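Local coordinates for restriction endonuclease (Mycobacterium sp., PDB 4F0Q), which cleaves DNA that carries methylated cytosine, acting as a tetramer whose PD-(D/E)XK-type nuclease domain binds magnesium, at residues V350-Q355 against G380-Y385; D334-I339 against E451-L456; S328-V333 against V370-A375; E321-R326 against A444-R449. One frame throughout, in Å; residues are numbered along the deposited sequence. Where two conformers were deposited one is given.

Contact 1 of 4, residues V350-Q355 against G380-Y385; sequences VVVLGQ and GWIGVY. With MG (magnesium ion), chain E.
Two aromatic rings, near the two ends of a parallel strand pair, each carry an aliphatic carbon on one face. Val351 CB sits 3.6 Å from the centroid of the five-membered ring of Trp381, close to the ring normal, while Leu353 meets the indole obliquely, its CD1 3.6 Å from Trp381 CE3. At the other end Gln355 CG lies over the Tyr385 ring, 3.6 Å from its centroid, and the amide beyond is turned 53° from the ring. With CG anti to the backbone N (chi1 167°) and the chain bent at chi2, Gln355 runs alongside the phenol and delivers OE1 to the magnesium at 2.1 Å. In the sequence QAK, Gln355 probably takes the place of the acid of the (D/E)XK motif; a glutamine still offers the metal a carbonyl oxygen, while NE2 makes a weak hydrogen bond to Gly332 O.

Between the rings the backbones are laced in parallel register. Ile382 N donates to Val351 O at 2.9 Å, and Leu353 N to Ile382 O at 2.9 Å with a nearly straight 170° bond. The pattern repeats through Val384 and Gln355. On the face opposite the rings, beta-branched residues suit the strands: Val352 CG2 meets Ile382 CG1 at 3.7 Å. Gly380 has a positive phi at which a CB would be jammed against the preceding carbonyl O.

Phe312 and Ala308 of helix 297-314 pack on the Val352, Ile382 and Val384 face, Val370 and Val373 of helix 367-374 touch Tyr385, and strand 335-342 hydrogen-bonds along the other edge of 350-355.

Contact 2 of 4, residues D334-I339 against E451-L456; sequences DFIGRI and EEVISL. With MG (magnesium ion), chain E.
Asp334 OD2 holds the magnesium at 2.1 Å and OD1 of the same carboxylate is paired with Arg326 NH2 in a salt bridge, so both oxygens are engaged and the group's rotation is fixed. This is the metal-binding aspartate of a PD-(D/E)XK nuclease core, and its paired position with Phe335 against Gly354 makes a classic beta bulge at the start of strand 335-342.

Further along that strand, the C-terminal 3-10 turn of 451-455 lies across it. Val453 points at the strand: its CB is 3.8 Å from Ile336 CG2, and CG1 approaches Gly337 O at 3.6 Å. A small branched residue fits between Ile336 and the Gly337 carbonyl. Arg338 crosses Val453 obliquely, its CB 3.9 Å from Val453 CG1, with CG anti to the backbone N (chi1 -172°) and the chain bent at chi3 (69°). This brings NH1 to 2.5 Å from Ile454 O, which lies at the guanidinium edge; the approach is very close but too poorly angled for a hydrogen bond. The positive group beside carbonyls at the end of the turn should be favourable electrostatically. A water completes the grip on the chain terminus, accepting from Arg338 NH2 at 2.8 Å and donating to Leu456 O at 2.8 Å.

Contact 3 of 4, residues S328-V333 against V370-A375; sequences SGDGGV and VARVVA
The glycine-rich loop runs fully extended through Gly331 (phi -168°, psi 180°), then turns at Gly332, whose CA comes within 5.8 Å of Val373 CA on helix 367-374. Arg372 has CG anti to the backbone N and an all-extended chain to NE, which lays its guanidinium flat against the loop: Gly331 C lies 4.2 Å above the guanidinium plane over its centre, and Gly332 CA is 4.0 Å from Arg372 NE. Bare Gly331-Gly332 backbone faces the cation, while Gly329, at positive phi (94°), is where the backbone calls for glycine. Val373 follows with CG2 3.9 Å from Gly332 O, an apolar neighbour to a carbonyl that also receives a weak hydrogen bond from Gln355 NE2.

Asp330 OD2 stays 4.3 Å from Arg372 NH1, beyond salt-bridge range, whereas OD1 is paired with Lys297, and its side chain is about 4 Å from the bound magnesium. Arg372 NE makes its salt bridge with Glu398 of the third subunit. No hydrogen bond joins loop and helix: the contact rests on the guanidinium face lying against the backbone and on loose charge attraction, while the arginine's firm partner links the loop beside the metal site to the tetramer interface.

Contact 4 of 4, residues E321-R326 against A444-R449; sequences EGWLSR and AVTHRR
Trp323 leaves the strand in the crowded torsion, CG between the backbone N and the carbonyl carbon (chi1 63°), with CB 3.6 Å from Ala444 O. The indole passes under Thr446: OG1 stands over one face, 3.1 Å from Trp323 CG, and the two side chains cross at about a right angle. NE1 is close too, but at too poor an angle for a hydrogen bond. Arg448 CB approaches on the same face, toward the rim of the six-membered ring, 3.7 Å from Trp323 CZ2. At the far rim CZ2 meets the Arg449 carbonyl O edge-on at 3.1 Å, a polarised aromatic C-H beside an oxygen. A long, flat residue suits this place, since it can span Ala444 to Arg449.

The backbone pins the same junction through a single bridge. Leu324 N donates to Ala444 O at a short 2.6 Å, and Thr446 N returns a bond to Leu324 O at 3.2 Å. Val445 CG2 packs at 3.8 Å from Leu324 CB, and a water joins Ser325 O to His447 ND1.

Thr446 OG1 accepts a weak bond from Arg448 N, helping hold it over the ring. The arginines pair outward, Arg448 with Asp207 of the third subunit and Arg449 with Asp106 of the same subunit. The chemistry is split: an aromatic face and two backbone bonds fix the C-terminal segment to the outermost strand of this chain's sheet, while its charges serve the tetramer interface.

How the contacts relate
From the N terminus, contact 4 opens first: strand 319-324, the outermost of this chain's sheet, is bound by the far C-terminal segment, closing the longest loop of the four, in which contact 3 (328-333 with 370-375) and contact 1 are nested. Strand 335-342 then opens contact 2, whose loop ends at the last residue, crosses those of contacts 3 and 4, and encloses contact 1. Contacts 1 and 3 also cross. The central sheet links contacts 1, 2 and 4 through adjacent strands, while contact 3 brings in helix 367-374. Asp334, Gln355 and the Ala356 carbonyl converge on magnesium, so contacts 1 and 2 share that site, and Arg326 joins contact 4 to it.

Contact 1 of 4, residues V350-Q355 against G380-Y385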
loop_
_atom_site.group_PDB
_atom_site.type_symbol
_atom_site.label_atom_id
_atom_site.label_comp_id
_atom_site.label_asym_id
_atom_site.label_seq_id
_atom_site.Cartn_x
_atom_site.Cartn_y
_atom_site.Cartn_z
ATOM N N VAL A 350 -1.630 -2.733 -5.949
ATOM C CA VAL A 350 -1.967 -1.475 -5.295
ATOM C C VAL A 350 -1.924 -0.325 -6.300
ATOM O O VAL A 350 -0.939 -0.148 -7.026
ATOM C CB VAL A 350 -1.063 -1.182 -4.071
ATOM C CG1 VAL A 350 -1.371 -2.151 -2.940
ATOM C CG2 VAL A 350 0.403 -1.252 -4.444
ATOM N N VAL A 351 -3.010 0.440 -6.348
ATOM C CA VAL A 351 -3.152 1.521 -7.315
ATOM C C VAL A 351 -2.400 2.770 -6.869
ATOM O O VAL A 351 -2.511 3.202 -5.719
ATOM C CB VAL A 351 -4.635 1.864 -7.554
ATOM C CG1 VAL A 351 -4.774 2.930 -8.630
ATOM C CG2 VAL A 351 -5.407 0.614 -7.940
ATOM N N VAL A 352 -1.628 3.340 -7.787
ATOM C CA VAL A 352 -0.846 4.532 -7.498
ATOM C C VAL A 352 -1.472 5.768 -8.135
ATOM O O VAL A 352 -1.614 5.848 -9.354
ATOM C CB VAL A 352 0.603 4.389 -8.000
ATOM C CG1 VAL A 352 1.399 5.646 -7.687
ATOM C CG2 VAL A 352 1.260 3.167 -7.381
ATOM N N LEU A 353 -1.849 6.727 -7.298
ATOM C CA LEU A 353 -2.386 7.992 -7.776
ATOM C C LEU A 353 -1.289 9.047 -7.776
ATOM O O LEU A 353 -0.675 9.322 -6.745
ATOM C CB LEU A 353 -3.567 8.445 -6.912
ATOM C CG LEU A 353 -4.963 7.954 -7.307
ATOM C CD1 LEU A 353 -5.047 6.434 -7.308
ATOM C CD2 LEU A 353 -6.016 8.544 -6.382
ATOM N N GLY A 354 -1.039 9.631 -8.940
ATOM C CA GLY A 354 0.024 10.605 -9.081
ATOM C C GLY A 354 -0.467 12.031 -9.216
ATOM O O GLY A 354 -1.537 12.285 -9.767
ATOM N N GLN A 355 0.327 12.963 -8.701
ATOM C CA GLN A 355 0.048 14.386 -8.835
ATOM C C GLN A 355 1.339 15.135 -9.123
ATOM O O GLN A 355 2.352 14.902 -8.472
ATOM C CB GLN A 355 -0.591 14.931 -7.560
ATOM C CG GLN A 355 -0.630 16.450 -7.490
ATOM C CD GLN A 355 -1.451 17.067 -8.602
ATOM O OE1 GLN A 355 -1.006 17.998 -9.274
ATOM N NE2 GLN A 355 -2.659 16.552 -8.800
ATOM N N GLY A 380 -5.628 0.299 0.002
ATOM C CA GLY A 380 -4.964 -0.446 -1.050
ATOM C C GLY A 380 -4.441 0.478 -2.128
ATOM O O GLY A 380 -3.906 0.030 -3.139
ATOM N N TRP A 381 -4.608 1.780 -1.912
ATOM C CA TRP A 381 -4.096 2.785 -2.832
ATOM C C TRP A 381 -2.993 3.594 -2.167
ATOM O O TRP A 381 -3.032 3.837 -0.961
ATOM C CB TRP A 381 -5.210 3.733 -3.281
ATOM C CG TRP A 381 -6.211 3.124 -4.213
ATOM C CD1 TRP A 381 -6.363 1.801 -4.508
ATOM C CD2 TRP A 381 -7.197 3.822 -4.981
ATOM N NE1 TRP A 381 -7.387 1.631 -5.408
ATOM C CE2 TRP A 381 -7.915 2.858 -5.717
ATOM C CE3 TRP A 381 -7.545 5.169 -5.118
ATOM C CZ2 TRP A 381 -8.958 3.198 -6.574
ATOM C CZ3 TRP A 381 -8.582 5.505 -5.970
ATOM C CH2 TRP A 381 -9.276 4.523 -6.687
ATOM N N ILE A 382 -2.005 4.004 -2.954
ATOM C CA ILE A 382 -0.981 4.918 -2.467
ATOM C C ILE A 382 -0.895 6.125 -3.389
ATOM O O ILE A 382 -1.373 6.084 -4.521
ATOM C CB ILE A 382 0.405 4.250 -2.374
ATOM C CG1 ILE A 382 0.919 3.887 -3.768
ATOM C CG2 ILE A 382 0.352 3.025 -1.471
ATOM C CD1 ILE A 382 2.380 3.504 -3.795
ATOM N N GLY A 383 -0.287 7.199 -2.903
ATOM C CA GLY A 383 -0.155 8.407 -3.694
ATOM C C GLY A 383 1.292 8.775 -3.948
ATOM O O GLY A 383 2.199 8.207 -3.343
ATOM N N VAL A 384 1.505 9.721 -4.856
ATOM C CA VAL A 384 2.839 10.256 -5.106
ATOM C C VAL A 384 2.754 11.693 -5.623
ATOM O O VAL A 384 2.020 11.984 -6.567
ATOM C CB VAL A 384 3.654 9.360 -6.073
ATOM C CG1 VAL A 384 2.859 9.053 -7.334
ATOM C CG2 VAL A 384 4.991 10.007 -6.409
ATOM N N TYR A 385 3.493 12.593 -4.985
ATOM C CA TYR A 385 3.451 14.006 -5.342
ATOM C C TYR A 385 4.814 14.482 -5.835
ATOM O O TYR A 385 5.774 14.553 -5.068
ATOM C CB TYR A 385 2.987 14.843 -4.146
ATOM C CG TYR A 385 2.281 16.133 -4.513
ATOM C CD1 TYR A 385 2.823 17.012 -5.444
ATOM C CD2 TYR A 385 1.065 16.468 -3.929
ATOM C CE1 TYR A 385 2.178 18.188 -5.778
ATOM C CE2 TYR A 385 0.413 17.643 -4.259
ATOM C CZ TYR A 385 0.974 18.497 -5.181
ATOM O OH TYR A 385 0.327 19.666 -5.511
HETATM MG MG MG E . -0.835 18.743 -11.226
HETATM O O HOH W 1 -0.251 19.036 -13.204
HETATM O O HOH W 2 -0.622 20.798 -10.947
HETATM O O HOH W 3 -2.931 18.536 -11.375
#

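Contact 2 of 4, residues D334-I339 against E451-L456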
loop_
_atom_site.group_PDB
_atom_site.type_symbol
_atom_site.label_atom_id
_atom_site.label_comp_id
_atom_site.label_asym_id
_atom_site.label_seq_id
_atom_site.Cartn_x
_atom_site.Cartn_y
_atom_site.Cartn_z
ATOM N N ASP A 334 -3.125 13.488 -11.494
ATOM C CA ASP A 334 -2.496 13.778 -12.778
ATOM C C ASP A 334 -2.110 12.520 -13.555
ATOM O O ASP A 334 -2.079 12.533 -14.785
ATOM C CB ASP A 334 -1.276 14.681 -12.586
ATOM C CG ASP A 334 -1.653 16.084 -12.150
ATOM O OD1 ASP A 334 -2.763 16.258 -11.606
ATOM O OD2 ASP A 334 -0.843 17.012 -12.351
ATOM N N PHE A 335 -1.812 11.439 -12.841
ATOM C CA PHE A 335 -1.503 10.170 -13.497
ATOM C C PHE A 335 -1.775 8.951 -12.617
ATOM O O PHE A 335 -1.856 9.054 -11.395
ATOM C CB PHE A 335 -0.064 10.151 -14.031
ATOM C CG PHE A 335 0.989 10.336 -12.974
ATOM C CD1 PHE A 335 1.451 11.602 -12.653
ATOM C CD2 PHE A 335 1.535 9.245 -12.320
ATOM C CE1 PHE A 335 2.426 11.777 -11.688
ATOM C CE2 PHE A 335 2.510 9.413 -11.354
ATOM C CZ PHE A 335 2.956 10.681 -11.038
ATOM N N ILE A 336 -1.919 7.798 -13.263
ATOM C CA ILE A 336 -2.222 6.549 -12.577
ATOM C C ILE A 336 -1.177 5.490 -12.912
ATOM O O ILE A 336 -0.752 5.368 -14.062
ATOM C CB ILE A 336 -3.624 6.025 -12.968
ATOM C CG1 ILE A 336 -4.702 7.036 -12.575
ATOM C CG2 ILE A 336 -3.910 4.685 -12.309
ATOM C CD1 ILE A 336 -4.830 7.236 -11.083
ATOM N N GLY A 337 -0.756 4.744 -11.893
ATOM C CA GLY A 337 0.149 3.622 -12.063
ATOM C C GLY A 337 -0.260 2.472 -11.159
ATOM O O GLY A 337 -1.329 2.509 -10.551
ATOM N N ARG A 338 0.586 1.452 -11.062
ATOM C CA ARG A 338 0.268 0.291 -10.237
ATOM C C ARG A 338 1.518 -0.428 -9.745
ATOM O O ARG A 338 2.483 -0.596 -10.491
ATOM C CB ARG A 338 -0.617 -0.689 -11.012
ATOM C CG ARG A 338 -1.153 -1.837 -10.172
ATOM C CD ARG A 338 -1.833 -2.890 -11.032
ATOM N NE ARG A 338 -0.876 -3.618 -11.861
ATOM C CZ ARG A 338 -1.197 -4.636 -12.653
ATOM N NH1 ARG A 338 -2.453 -5.052 -12.726
ATOM N NH2 ARG A 338 -0.260 -5.240 -13.371
ATOM N N ILE A 339 1.495 -0.853 -8.487
ATOM C CA ILE A 339 2.593 -1.634 -7.929
ATOM C C ILE A 339 2.103 -3.018 -7.523
ATOM O O ILE A 339 1.069 -3.148 -6.874
ATOM C CB ILE A 339 3.220 -0.942 -6.702
ATOM C CG1 ILE A 339 3.740 0.446 -7.075
ATOM C CG2 ILE A 339 4.344 -1.789 -6.120
ATOM C CD1 ILE A 339 4.347 1.190 -5.915
ATOM N N GLU A 451 -9.057 2.360 -10.814
ATOM C CA GLU A 451 -9.213 0.938 -10.521
ATOM C C GLU A 451 -8.855 0.063 -11.722
ATOM O O GLU A 451 -8.226 -0.989 -11.578
ATOM C CB GLU A 451 -10.650 0.644 -10.075
ATOM C CG GLU A 451 -11.083 1.353 -8.793
ATOM C CD GLU A 451 -11.489 2.801 -9.015
ATOM O OE1 GLU A 451 -11.378 3.288 -10.159
ATOM O OE2 GLU A 451 -11.925 3.453 -8.043
ATOM N N GLU A 452 -9.237 0.521 -12.911
ATOM C CA GLU A 452 -8.986 -0.214 -14.148
ATOM C C GLU A 452 -7.501 -0.507 -14.380
ATOM O O GLU A 452 -7.156 -1.360 -15.200
ATOM C CB GLU A 452 -9.576 0.534 -15.348
ATOM C CG GLU A 452 -11.084 0.742 -15.270
ATOM C CD GLU A 452 -11.643 1.504 -16.462
ATOM O OE1 GLU A 452 -11.312 1.148 -17.613
ATOM O OE2 GLU A 452 -12.413 2.463 -16.247
ATOM N N VAL A 453 -6.627 0.184 -13.649
ATOM C CA VAL A 453 -5.188 -0.050 -13.763
ATOM C C VAL A 453 -4.824 -1.469 -13.325
ATOM O O VAL A 453 -3.741 -1.964 -13.635
ATOM C CB VAL A 453 -4.366 0.978 -12.952
ATOM C CG1 VAL A 453 -4.235 0.540 -11.500
ATOM C CG2 VAL A 453 -2.990 1.170 -13.572
ATOM N N ILE A 454 -5.736 -2.123 -12.608
ATOM C CA ILE A 454 -5.528 -3.509 -12.207
ATOM C C ILE A 454 -5.530 -4.425 -13.433
ATOM O O ILE A 454 -4.850 -5.453 -13.458
ATOM C CB ILE A 454 -6.595 -3.965 -11.187
ATOM C CG1 ILE A 454 -6.526 -3.097 -9.930
ATOM C CG2 ILE A 454 -6.410 -5.428 -10.816
ATOM C CD1 ILE A 454 -7.553 -3.458 -8.880
ATOM N N SER A 455 -6.273 -4.030 -14.462
ATOM C CA SER A 455 -6.396 -4.837 -15.674
ATOM C C SER A 455 -5.173 -4.737 -16.588
ATOM O O SER A 455 -5.121 -5.383 -17.636
ATOM C CB SER A 455 -7.662 -4.461 -16.446
ATOM O OG SER A 455 -8.822 -4.714 -15.672
ATOM N N LEU A 456 -4.197 -3.926 -16.195
ATOM C CA LEU A 456 -2.965 -3.798 -16.965
ATOM C C LEU A 456 -1.982 -4.910 -16.615
ATOM O O LEU A 456 -0.918 -5.026 -17.224
ATOM C CB LEU A 456 -2.316 -2.432 -16.730
ATOM C CG LEU A 456 -3.090 -1.207 -17.213
ATOM C CD1 LEU A 456 -2.241 0.044 -17.066
ATOM C CD2 LEU A 456 -3.537 -1.388 -18.654
HETATM MG MG MG E . -0.835 18.743 -11.226
HETATM O O HOH W 4 0.219 -6.940 -15.548
HETATM O O HOH W 1 -0.251 19.036 -13.204
HETATM O O HOH W 2 -0.622 20.798 -10.947
HETATM O O HOH W 3 -2.931 18.536 -11.375
#

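Contact 3 of 4, residues S328-V333 against V370-A375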
loop_
_atom_site.group_PDB
_atom_site.type_symbol
_atom_site.label_atom_id
_atom_site.label_comp_id
_atom_site.label_asym_id
_atom_site.label_seq_id
_atom_site.Cartn_x
_atom_site.Cartn_y
_atom_site.Cartn_z
ATOM N N SER A 328 -5.392 18.289 -21.266
ATOM C CA SER A 328 -5.734 19.693 -21.068
ATOM C C SER A 328 -6.610 19.850 -19.832
ATOM O O SER A 328 -7.389 18.957 -19.497
ATOM C CB SER A 328 -6.452 20.252 -22.298
ATOM O OG SER A 328 -7.679 19.580 -22.523
ATOM N N GLY A 329 -6.481 20.985 -19.155
ATOM C CA GLY A 329 -7.247 21.241 -17.949
ATOM C C GLY A 329 -6.488 20.860 -16.692
ATOM O O GLY A 329 -5.265 20.720 -16.713
ATOM N N ASP A 330 -7.218 20.686 -15.595
ATOM C CA ASP A 330 -6.605 20.365 -14.311
ATOM C C ASP A 330 -7.519 19.465 -13.483
ATOM O O ASP A 330 -8.721 19.391 -13.728
ATOM C CB ASP A 330 -6.285 21.653 -13.545
ATOM C CG ASP A 330 -5.398 21.413 -12.336
ATOM O OD1 ASP A 330 -4.596 20.456 -12.362
ATOM O OD2 ASP A 330 -5.503 22.185 -11.359
ATOM N N GLY A 331 -6.937 18.779 -12.505
ATOM C CA GLY A 331 -7.693 17.909 -11.622
ATOM C C GLY A 331 -6.865 17.478 -10.428
ATOM O O GLY A 331 -5.704 17.863 -10.298
ATOM N N GLY A 332 -7.463 16.677 -9.552
ATOM C CA GLY A 332 -6.778 16.208 -8.362
ATOM C C GLY A 332 -5.661 15.230 -8.674
ATOM O O GLY A 332 -4.561 15.335 -8.131
ATOM N N VAL A 333 -5.945 14.277 -9.556
ATOM C CA VAL A 333 -4.970 13.261 -9.932
ATOM C C VAL A 333 -4.445 13.510 -11.342
ATOM O O VAL A 333 -5.222 13.717 -12.272
ATOM C CB VAL A 333 -5.579 11.850 -9.856
ATOM C CG1 VAL A 333 -4.537 10.800 -10.210
ATOM C CG2 VAL A 333 -6.148 11.595 -8.469
ATOM N N VAL A 370 -1.645 18.704 -0.992
ATOM C CA VAL A 370 -1.368 17.279 -0.831
ATOM C C VAL A 370 -2.626 16.538 -0.381
ATOM O O VAL A 370 -2.889 15.412 -0.816
ATOM C CB VAL A 370 -0.247 17.041 0.203
ATOM C CG1 VAL A 370 0.058 15.557 0.334
ATOM C CG2 VAL A 370 1.005 17.813 -0.185
ATOM N N ALA A 371 -3.418 17.187 0.468
ATOM C CA ALA A 371 -4.660 16.595 0.949
ATOM C C ALA A 371 -5.649 16.358 -0.189
ATOM O O ALA A 371 -6.500 15.472 -0.102
ATOM C CB ALA A 371 -5.285 17.462 2.025
ATOM N N ARG A 372 -5.536 17.147 -1.253
ATOM C CA ARG A 372 -6.412 16.982 -2.408
ATOM C C ARG A 372 -6.150 15.652 -3.105
ATOM O O ARG A 372 -7.040 15.081 -3.737
ATOM C CB ARG A 372 -6.248 18.140 -3.394
ATOM C CG ARG A 372 -7.336 18.185 -4.454
ATOM C CD ARG A 372 -7.153 19.351 -5.404
ATOM N NE ARG A 372 -8.231 19.414 -6.386
ATOM C CZ ARG A 372 -8.257 20.255 -7.413
ATOM N NH1 ARG A 372 -7.259 21.107 -7.599
ATOM N NH2 ARG A 372 -9.279 20.240 -8.257
ATOM N N VAL A 373 -4.923 15.161 -2.981
ATOM C CA VAL A 373 -4.548 13.887 -3.572
ATOM C C VAL A 373 -4.780 12.759 -2.572
ATOM O O VAL A 373 -5.197 11.662 -2.945
ATOM C CB VAL A 373 -3.076 13.885 -4.009
ATOM C CG1 VAL A 373 -2.787 12.686 -4.898
ATOM C CG2 VAL A 373 -2.748 15.179 -4.732
ATOM N N VAL A 374 -4.513 13.039 -1.300
ATOM C CA VAL A 374 -4.712 12.049 -0.246
ATOM C C VAL A 374 -6.186 11.665 -0.098
ATOM O O VAL A 374 -6.514 10.496 0.109
ATOM C CB VAL A 374 -4.161 12.547 1.108
ATOM C CG1 VAL A 374 -4.462 11.547 2.212
ATOM C CG2 VAL A 374 -2.665 12.793 1.008
ATOM N N ALA A 375 -7.070 12.650 -0.223
ATOM C CA ALA A 375 -8.506 12.419 -0.083
ATOM C C ALA A 375 -9.043 11.462 -1.145
ATOM O O ALA A 375 -10.046 10.783 -0.932
ATOM C CB ALA A 375 -9.262 13.739 -0.128
#

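Contact 4 of 4, residues E321-R326 against A444-R449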
loop_
_atom_site.group_PDB
_atom_site.type_symbol
_atom_site.label_atom_id
_atom_site.label_comp_id
_atom_site.label_asym_id
_atom_site.label_seq_id
_atom_site.Cartn_x
_atom_site.Cartn_y
_atom_site.Cartn_z
ATOM N N GLU A 321 3.367 0.836 -15.542
ATOM C CA GLU A 321 2.975 2.100 -16.152
ATOM C C GLU A 321 1.490 2.117 -16.504
ATOM O O GLU A 321 1.002 1.241 -17.217
ATOM C CB GLU A 321 3.817 2.370 -17.401
ATOM C CG GLU A 321 3.339 3.540 -18.242
ATOM C CD GLU A 321 4.198 3.760 -19.473
ATOM O OE1 GLU A 321 3.672 4.271 -20.484
ATOM O OE2 GLU A 321 5.401 3.427 -19.427
ATOM N N GLY A 322 0.777 3.118 -15.997
ATOM C CA GLY A 322 -0.646 3.242 -16.255
ATOM C C GLY A 322 -0.952 4.256 -17.340
ATOM O O GLY A 322 -0.802 3.959 -18.526
ATOM N N TRP A 323 -1.376 5.453 -16.939
ATOM C CA TRP A 323 -1.717 6.495 -17.909
ATOM C C TRP A 323 -1.781 7.894 -17.301
ATOM O O TRP A 323 -1.530 8.081 -16.113
ATOM C CB TRP A 323 -3.052 6.178 -18.593
ATOM C CG TRP A 323 -4.216 6.147 -17.651
ATOM C CD1 TRP A 323 -4.966 7.211 -17.240
ATOM C CD2 TRP A 323 -4.769 4.993 -17.006
ATOM N NE1 TRP A 323 -5.949 6.791 -16.377
ATOM C CE2 TRP A 323 -5.849 5.434 -16.217
ATOM C CE3 TRP A 323 -4.454 3.631 -17.019
ATOM C CZ2 TRP A 323 -6.617 4.562 -15.448
ATOM C CZ3 TRP A 323 -5.217 2.766 -16.254
ATOM C CH2 TRP A 323 -6.286 3.235 -15.480
ATOM N N LEU A 324 -2.119 8.873 -18.135
ATOM C CA LEU A 324 -2.325 10.245 -17.681
ATOM C C LEU A 324 -3.815 10.566 -17.660
ATOM O O LEU A 324 -4.591 9.996 -18.426
ATOM C CB LEU A 324 -1.586 11.235 -18.586
ATOM C CG LEU A 324 -0.175 11.667 -18.175
ATOM C CD1 LEU A 324 0.760 10.474 -18.055
ATOM C CD2 LEU A 324 0.377 12.683 -19.163
ATOM N N SER A 325 -4.209 11.483 -16.782
ATOM C CA SER A 325 -5.617 11.825 -16.613
ATOM C C SER A 325 -6.185 12.586 -17.812
ATOM O O SER A 325 -7.235 12.225 -18.342
ATOM C CB SER A 325 -5.821 12.634 -15.331
ATOM O OG SER A 325 -5.399 11.903 -14.194
ATOM N N ARG A 326 -5.488 13.638 -18.230
ATOM C CA ARG A 326 -5.946 14.462 -19.346
ATOM C C ARG A 326 -4.788 15.156 -20.053
ATOM O O ARG A 326 -3.672 15.210 -19.536
ATOM C CB ARG A 326 -6.964 15.503 -18.873
ATOM C CG ARG A 326 -6.460 16.399 -17.753
ATOM C CD ARG A 326 -6.953 15.916 -16.403
ATOM N NE ARG A 326 -6.026 16.260 -15.333
ATOM C CZ ARG A 326 -6.188 15.906 -14.064
ATOM N NH1 ARG A 326 -7.247 15.196 -13.701
ATOM N NH2 ARG A 326 -5.288 16.260 -13.156
ATOM N N ALA A 444 -0.518 9.523 -23.998
ATOM C CA ALA A 444 -0.429 8.805 -22.732
ATOM C C ALA A 444 -1.680 9.036 -21.895
ATOM O O ALA A 444 -1.712 8.723 -20.706
ATOM C CB ALA A 444 0.810 9.242 -21.964
ATOM N N VAL A 445 -2.714 9.580 -22.528
ATOM C CA VAL A 445 -3.934 9.954 -21.825
ATOM C C VAL A 445 -5.097 9.008 -22.108
ATOM O O VAL A 445 -5.465 8.789 -23.262
ATOM C CB VAL A 445 -4.368 11.384 -22.198
ATOM C CG1 VAL A 445 -5.742 11.690 -21.624
ATOM C CG2 VAL A 445 -3.338 12.395 -21.718
ATOM N N THR A 446 -5.664 8.441 -21.047
ATOM C CA THR A 446 -6.908 7.687 -21.150
ATOM C C THR A 446 -7.899 8.252 -20.140
ATOM O O THR A 446 -7.507 8.934 -19.194
ATOM C CB THR A 446 -6.714 6.181 -20.872
ATOM O OG1 THR A 446 -6.703 5.945 -19.459
ATOM C CG2 THR A 446 -5.419 5.672 -21.488
ATOM N N HIS A 447 -9.181 7.968 -20.340
ATOM C CA HIS A 447 -10.213 8.459 -19.435
ATOM C C HIS A 447 -10.758 7.321 -18.577
ATOM O O HIS A 447 -11.926 7.326 -18.184
ATOM C CB HIS A 447 -11.344 9.123 -20.222
ATOM C CG HIS A 447 -12.179 10.060 -19.405
ATOM N ND1 HIS A 447 -11.705 11.267 -18.939
ATOM C CD2 HIS A 447 -13.458 9.965 -18.969
ATOM C CE1 HIS A 447 -12.654 11.877 -18.254
ATOM N NE2 HIS A 447 -13.729 11.108 -18.256
ATOM N N ARG A 448 -9.903 6.347 -18.286
ATOM C CA ARG A 448 -10.306 5.185 -17.506
ATOM C C ARG A 448 -10.270 5.477 -16.011
ATOM O O ARG A 448 -9.548 6.367 -15.558
ATOM C CB ARG A 448 -9.395 3.996 -17.813
ATOM C CG ARG A 448 -9.246 3.679 -19.290
ATOM C CD ARG A 448 -8.384 2.443 -19.489
ATOM N NE ARG A 448 -8.067 2.209 -20.895
ATOM C CZ ARG A 448 -7.310 1.208 -21.330
ATOM N NH1 ARG A 448 -6.789 0.344 -20.469
ATOM N NH2 ARG A 448 -7.071 1.069 -22.627
ATOM N N ARG A 449 -11.059 4.724 -15.250
ATOM C CA ARG A 449 -11.029 4.805 -13.797
ATOM C C ARG A 449 -9.686 4.284 -13.299
ATOM O O ARG A 449 -9.095 3.405 -13.925
ATOM C CB ARG A 449 -12.160 3.968 -13.196
ATOM C CG ARG A 449 -13.559 4.404 -13.592
ATOM C CD ARG A 449 -14.599 3.484 -12.969
ATOM N NE ARG A 449 -15.965 3.928 -13.227
ATOM C CZ ARG A 449 -17.052 3.296 -12.794
ATOM N NH1 ARG A 449 -16.933 2.185 -12.079
ATOM N NH2 ARG A 449 -18.257 3.773 -13.075
HETATM O O HOH W 5 -9.293 11.653 -20.327
#